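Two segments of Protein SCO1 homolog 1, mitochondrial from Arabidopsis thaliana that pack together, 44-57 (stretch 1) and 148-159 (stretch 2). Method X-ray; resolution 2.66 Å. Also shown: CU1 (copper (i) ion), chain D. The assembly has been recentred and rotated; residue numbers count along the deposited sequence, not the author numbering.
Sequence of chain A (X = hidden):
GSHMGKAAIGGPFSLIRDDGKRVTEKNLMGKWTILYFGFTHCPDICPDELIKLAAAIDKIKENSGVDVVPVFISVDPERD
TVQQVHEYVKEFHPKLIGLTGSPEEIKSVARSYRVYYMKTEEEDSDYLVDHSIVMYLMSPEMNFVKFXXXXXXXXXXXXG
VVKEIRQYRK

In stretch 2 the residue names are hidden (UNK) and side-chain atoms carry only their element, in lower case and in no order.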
# COMPACT_ATOMS: atom_id res chain seq x y z
N ASP A 44 -12.12 5.00 8.78
CA ASP A 44 -12.80 5.16 7.49
C ASP A 44 -11.87 5.27 6.28
O ASP A 44 -12.10 4.60 5.28
CB ASP A 44 -13.76 6.37 7.51
CG ASP A 44 -14.65 6.48 8.73
OD1 ASP A 44 -15.43 5.53 8.99
OD2 ASP A 44 -14.57 7.52 9.43
N ILE A 45 -10.87 6.15 6.35
CA ILE A 45 -9.93 6.46 5.26
C ILE A 45 -9.32 5.20 4.62
O ILE A 45 -9.57 4.99 3.43
CB ILE A 45 -8.84 7.47 5.72
CG1 ILE A 45 -9.46 8.79 6.29
CG2 ILE A 45 -7.81 7.75 4.62
CD1 ILE A 45 -10.43 9.65 5.36
N CYS A 46 -8.51 4.40 5.38
CA CYS A 46 -7.84 3.18 4.88
C CYS A 46 -8.84 2.16 4.34
O CYS A 46 -8.66 1.79 3.18
CB CYS A 46 -6.89 2.56 5.91
SG CYS A 46 -5.47 3.60 6.35
N PRO A 47 -9.92 1.72 5.07
CA PRO A 47 -10.88 0.78 4.47
C PRO A 47 -11.42 1.27 3.11
O PRO A 47 -11.44 0.47 2.17
CB PRO A 47 -11.98 0.67 5.53
CG PRO A 47 -11.30 0.93 6.80
CD PRO A 47 -10.31 2.02 6.47
N ASP A 48 -11.75 2.58 2.98
CA ASP A 48 -12.26 3.15 1.73
C ASP A 48 -11.26 3.09 0.58
O ASP A 48 -11.61 2.67 -0.52
CB ASP A 48 -12.77 4.59 1.91
CG ASP A 48 -13.97 4.75 2.82
OD1 ASP A 48 -14.67 3.74 3.08
OD2 ASP A 48 -14.22 5.89 3.28
N GLU A 49 -10.03 3.55 0.84
CA GLU A 49 -8.92 3.59 -0.10
C GLU A 49 -8.54 2.22 -0.61
O GLU A 49 -8.29 2.06 -1.81
CB GLU A 49 -7.72 4.27 0.55
CG GLU A 49 -7.97 5.75 0.83
CD GLU A 49 -8.25 6.58 -0.41
OE1 GLU A 49 -7.28 6.86 -1.14
OE2 GLU A 49 -9.43 6.93 -0.65
N LEU A 50 -8.54 1.21 0.29
CA LEU A 50 -8.26 -0.17 -0.07
C LEU A 50 -9.39 -0.78 -0.85
O LEU A 50 -9.12 -1.51 -1.81
CB LEU A 50 -7.89 -1.02 1.14
CG LEU A 50 -6.50 -0.79 1.75
CD1 LEU A 50 -6.42 -1.46 3.10
CD2 LEU A 50 -5.37 -1.25 0.79
N ILE A 51 -10.65 -0.48 -0.48
CA ILE A 51 -11.80 -1.00 -1.23
C ILE A 51 -11.67 -0.48 -2.69
O ILE A 51 -11.74 -1.29 -3.62
CB ILE A 51 -13.19 -0.68 -0.58
CG1 ILE A 51 -13.43 -1.50 0.70
CG2 ILE A 51 -14.33 -0.93 -1.58
CD1 ILE A 51 -14.46 -0.87 1.68
N LYS A 52 -11.39 0.85 -2.85
CA LYS A 52 -11.13 1.54 -4.12
C LYS A 52 -10.01 0.82 -4.88
O LYS A 52 -10.21 0.45 -6.02
CB LYS A 52 -10.69 3.00 -3.87
CG LYS A 52 -10.61 3.89 -5.12
CD LYS A 52 -9.53 4.97 -5.08
CE LYS A 52 -9.65 5.96 -3.95
NZ LYS A 52 -8.56 6.98 -4.02
N LEU A 53 -8.87 0.57 -4.20
CA LEU A 53 -7.72 -0.13 -4.77
C LEU A 53 -8.04 -1.56 -5.23
O LEU A 53 -7.66 -1.93 -6.34
CB LEU A 53 -6.53 -0.11 -3.79
CG LEU A 53 -5.23 -0.76 -4.26
CD1 LEU A 53 -4.76 -0.16 -5.60
CD2 LEU A 53 -4.15 -0.65 -3.16
N ALA A 54 -8.76 -2.36 -4.41
CA ALA A 54 -9.11 -3.73 -4.74
C ALA A 54 -9.99 -3.76 -5.98
O ALA A 54 -9.72 -4.54 -6.89
CB ALA A 54 -9.81 -4.36 -3.57
N ALA A 55 -11.00 -2.87 -6.05
CA ALA A 55 -11.91 -2.80 -7.20
C ALA A 55 -11.17 -2.28 -8.42
O ALA A 55 -11.48 -2.71 -9.53
CB ALA A 55 -13.11 -1.93 -6.88
N ALA A 56 -10.16 -1.39 -8.21
CA ALA A 56 -9.31 -0.84 -9.28
C ALA A 56 -8.43 -1.96 -9.88
O ALA A 56 -8.40 -2.10 -11.10
CB ALA A 56 -8.46 0.31 -8.77
N ILE A 57 -7.83 -2.82 -9.01
CA ILE A 57 -7.00 -3.99 -9.39
C ILE A 57 -7.74 -4.87 -10.39
O ILE A 57 -7.17 -5.18 -11.45
CB ILE A 57 -6.47 -4.77 -8.14
CG1 ILE A 57 -5.43 -3.94 -7.34
CG2 ILE A 57 -5.90 -6.16 -8.49
CD1 ILE A 57 -4.24 -3.28 -8.12
N UNK A 148 -1.09 8.73 -6.85
CA UNK A 148 -2.55 8.84 -6.84
C UNK A 148 -3.07 9.22 -5.43
O UNK A 148 -2.93 8.43 -4.47
c UNK A 148 -2.22 6.59 -11.43
o UNK A 148 -1.89 6.30 -12.72
c UNK A 148 -3.60 7.74 -9.84
c UNK A 148 -3.27 7.45 -11.16
c UNK A 148 -2.87 7.21 -8.78
c UNK A 148 -1.50 6.02 -10.39
c UNK A 148 -1.83 6.33 -9.07
c UNK A 148 -3.22 7.55 -7.34
N UNK A 149 -3.66 10.41 -5.32
CA UNK A 149 -4.21 10.93 -4.08
C UNK A 149 -5.60 10.44 -3.70
O UNK A 149 -6.17 9.56 -4.36
N UNK A 150 -6.15 11.02 -2.61
CA UNK A 150 -7.48 10.72 -2.04
C UNK A 150 -8.63 11.03 -3.00
O UNK A 150 -9.64 10.33 -2.99
c UNK A 150 -10.80 9.73 0.87
n UNK A 150 -11.07 8.33 1.34
c UNK A 150 -9.03 11.40 -0.01
c UNK A 150 -9.32 10.00 0.61
c UNK A 150 -7.66 11.51 -0.71
N UNK A 151 -8.48 12.07 -3.83
CA UNK A 151 -9.50 12.56 -4.76
C UNK A 151 -9.92 11.59 -5.91
O UNK A 151 -11.02 11.75 -6.46
c UNK A 151 -9.08 13.91 -5.32
n UNK A 151 -8.82 16.22 -4.73
o UNK A 151 -9.45 14.81 -3.10
c UNK A 151 -9.13 15.01 -4.29
N UNK A 152 -9.07 10.60 -6.24
CA UNK A 152 -9.34 9.59 -7.26
C UNK A 152 -10.49 8.67 -6.85
O UNK A 152 -10.63 8.36 -5.67
c UNK A 152 -8.09 8.76 -7.56
c UNK A 152 -6.29 10.24 -10.28
c UNK A 152 -5.93 10.04 -8.14
n UNK A 152 -7.33 9.57 -9.81
c UNK A 152 -7.11 9.44 -8.45
n UNK A 152 -5.42 10.54 -9.31
N UNK A 153 -11.34 8.30 -7.82
CA UNK A 153 -12.44 7.35 -7.75
C UNK A 153 -11.89 6.06 -8.39
O UNK A 153 -10.83 6.12 -9.03
c UNK A 153 -14.65 8.73 -8.03
c UNK A 153 -13.59 7.86 -8.64
o UNK A 153 -15.55 9.16 -8.78
o UNK A 153 -14.58 8.98 -6.79
N UNK A 154 -12.62 4.92 -8.30
CA UNK A 154 -12.18 3.66 -8.95
C UNK A 154 -11.88 3.87 -10.45
O UNK A 154 -10.87 3.38 -10.95
c UNK A 154 -13.16 2.50 -8.69
c UNK A 154 -13.00 1.38 -9.71
c UNK A 154 -12.97 1.94 -7.29
N UNK A 155 -12.73 4.66 -11.12
CA UNK A 155 -12.58 4.94 -12.54
C UNK A 155 -11.33 5.77 -12.86
O UNK A 155 -10.61 5.42 -13.78
c UNK A 155 -15.06 4.66 -13.18
c UNK A 155 -13.85 5.57 -13.12
o UNK A 155 -14.88 3.44 -12.98
o UNK A 155 -16.17 5.16 -13.46
N UNK A 156 -11.06 6.82 -12.08
CA UNK A 156 -9.88 7.66 -12.36
C UNK A 156 -8.54 6.99 -11.99
O UNK A 156 -7.50 7.37 -12.53
o UNK A 156 -10.56 8.96 -10.41
c UNK A 156 -10.01 9.03 -11.71
N UNK A 157 -8.58 5.97 -11.10
CA UNK A 157 -7.40 5.19 -10.72
C UNK A 157 -7.13 4.18 -11.82
O UNK A 157 -6.01 4.14 -12.35
c UNK A 157 -7.59 4.49 -9.34
c UNK A 157 -5.11 4.57 -8.76
c UNK A 157 -6.65 3.22 -7.34
c UNK A 157 -6.37 3.72 -8.75
N UNK A 158 -8.17 3.40 -12.21
CA UNK A 158 -8.12 2.39 -13.26
C UNK A 158 -7.59 3.01 -14.55
O UNK A 158 -6.51 2.63 -14.99
c UNK A 158 -9.49 0.65 -14.51
c UNK A 158 -9.48 1.71 -13.41
o UNK A 158 -9.85 1.13 -12.15
N UNK A 159 -8.31 4.02 -15.09
CA UNK A 159 -7.97 4.74 -16.33
C UNK A 159 -6.53 5.21 -16.35
O UNK A 159 -5.83 5.01 -17.35
c UNK A 159 -10.36 5.61 -16.80
o UNK A 159 -11.20 6.53 -16.65
c UNK A 159 -8.90 5.94 -16.57
o UNK A 159 -10.67 4.43 -17.12
CU CU1 D . -5.81 5.60 7.57

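Position 148 carries one carbon leading into a ring of six carbons that bears a single oxygen, which makes it Tyr148. Its CA-to-CB bond points toward stretch 1, yet the end of the ring leads away and covers nothing there. Position 149 has no side-chain atoms at all: Gly149. It opens a type I beta turn that runs to position 152, and its value to the contact is its carbonyl, whose O lies 3.5 Å from Lys52 NZ.

Position 150 has four carbons in a row ending in nitrogen, the pattern of a lysine, and the nitrogen lies 2.9 Å from Glu49 OE2. Lys150 therefore donates from NZ to that carboxylate in a salt bridge. The CA-to-CB bond points sideways and the end comes nearer, along a chain that is t at chi1, chi3 and chi4 but turns at chi2, which is p. Position 151 shows two carbons, the second carrying one oxygen and one nitrogen. It is Asn151, pointing away into an exposed position with no contact.

At position 152 one carbon leads to a five-membered ring of three carbons and two nitrogens, so this is His152. The ring end leads away from stretch 1, and the backbone does the work: Lys52 NZ donates a weak hydrogen bond to His152 O at 3.0 Å. Position 153 has two carbons, the second with two oxygens, and its side chain points away: Asp153. It sits at the N-cap position of the helix that follows, but its carboxylate makes no capping bond.

Position 154 has one carbon carrying two others, a beta-branched apolar side chain, Val154. Its CG2 lies 3.9 Å from Ala55 CB and 3.4 Å from Lys52 O, so it rests against the backbone as well as the side chains of the facing helix. Position 155 repeats the pattern of two carbons and two oxygens; Asp155 is exposed and makes no contact. Position 156 is one carbon and one oxygen, Ser156, also without contact; within its own stretch, Asp153 N donates to its OG at 2.8 Å.

Four carbons forked at the second identify position 157 as Leu157, which points toward stretch 1. Its CD2 reaches Ala56 CB at 3.7 Å and Leu53 CD1 at 4.2 Å. Position 158 has one carbon carrying an oxygen and a carbon: Thr158. Its OG1 donates to Val154 O at 2.7 Å, satisfying the hydroxyl within its own helix while it lies 3.5 Å from Ala56 CA. Position 159, two carbons with two oxygens on the second, is Asp159, out of reach.

The contact divides into a polar end and an apolar end. Glu49 bridges two lysines, with OE2 meeting Lys150 NZ and OE1 lying 3.2 Å from Lys52 NZ, so the carboxylate of buried Glu49 is paired with both ammonium groups. Further along, at Ala56, which has no side chain beyond CB, the backbones come close: its CA is 5.3 Å from Thr158 CA, although the helix axes come no nearer than 9.0 Å and cross at -49°.

Stretch 2, residues 148-159: YGKNHDVDSLTD
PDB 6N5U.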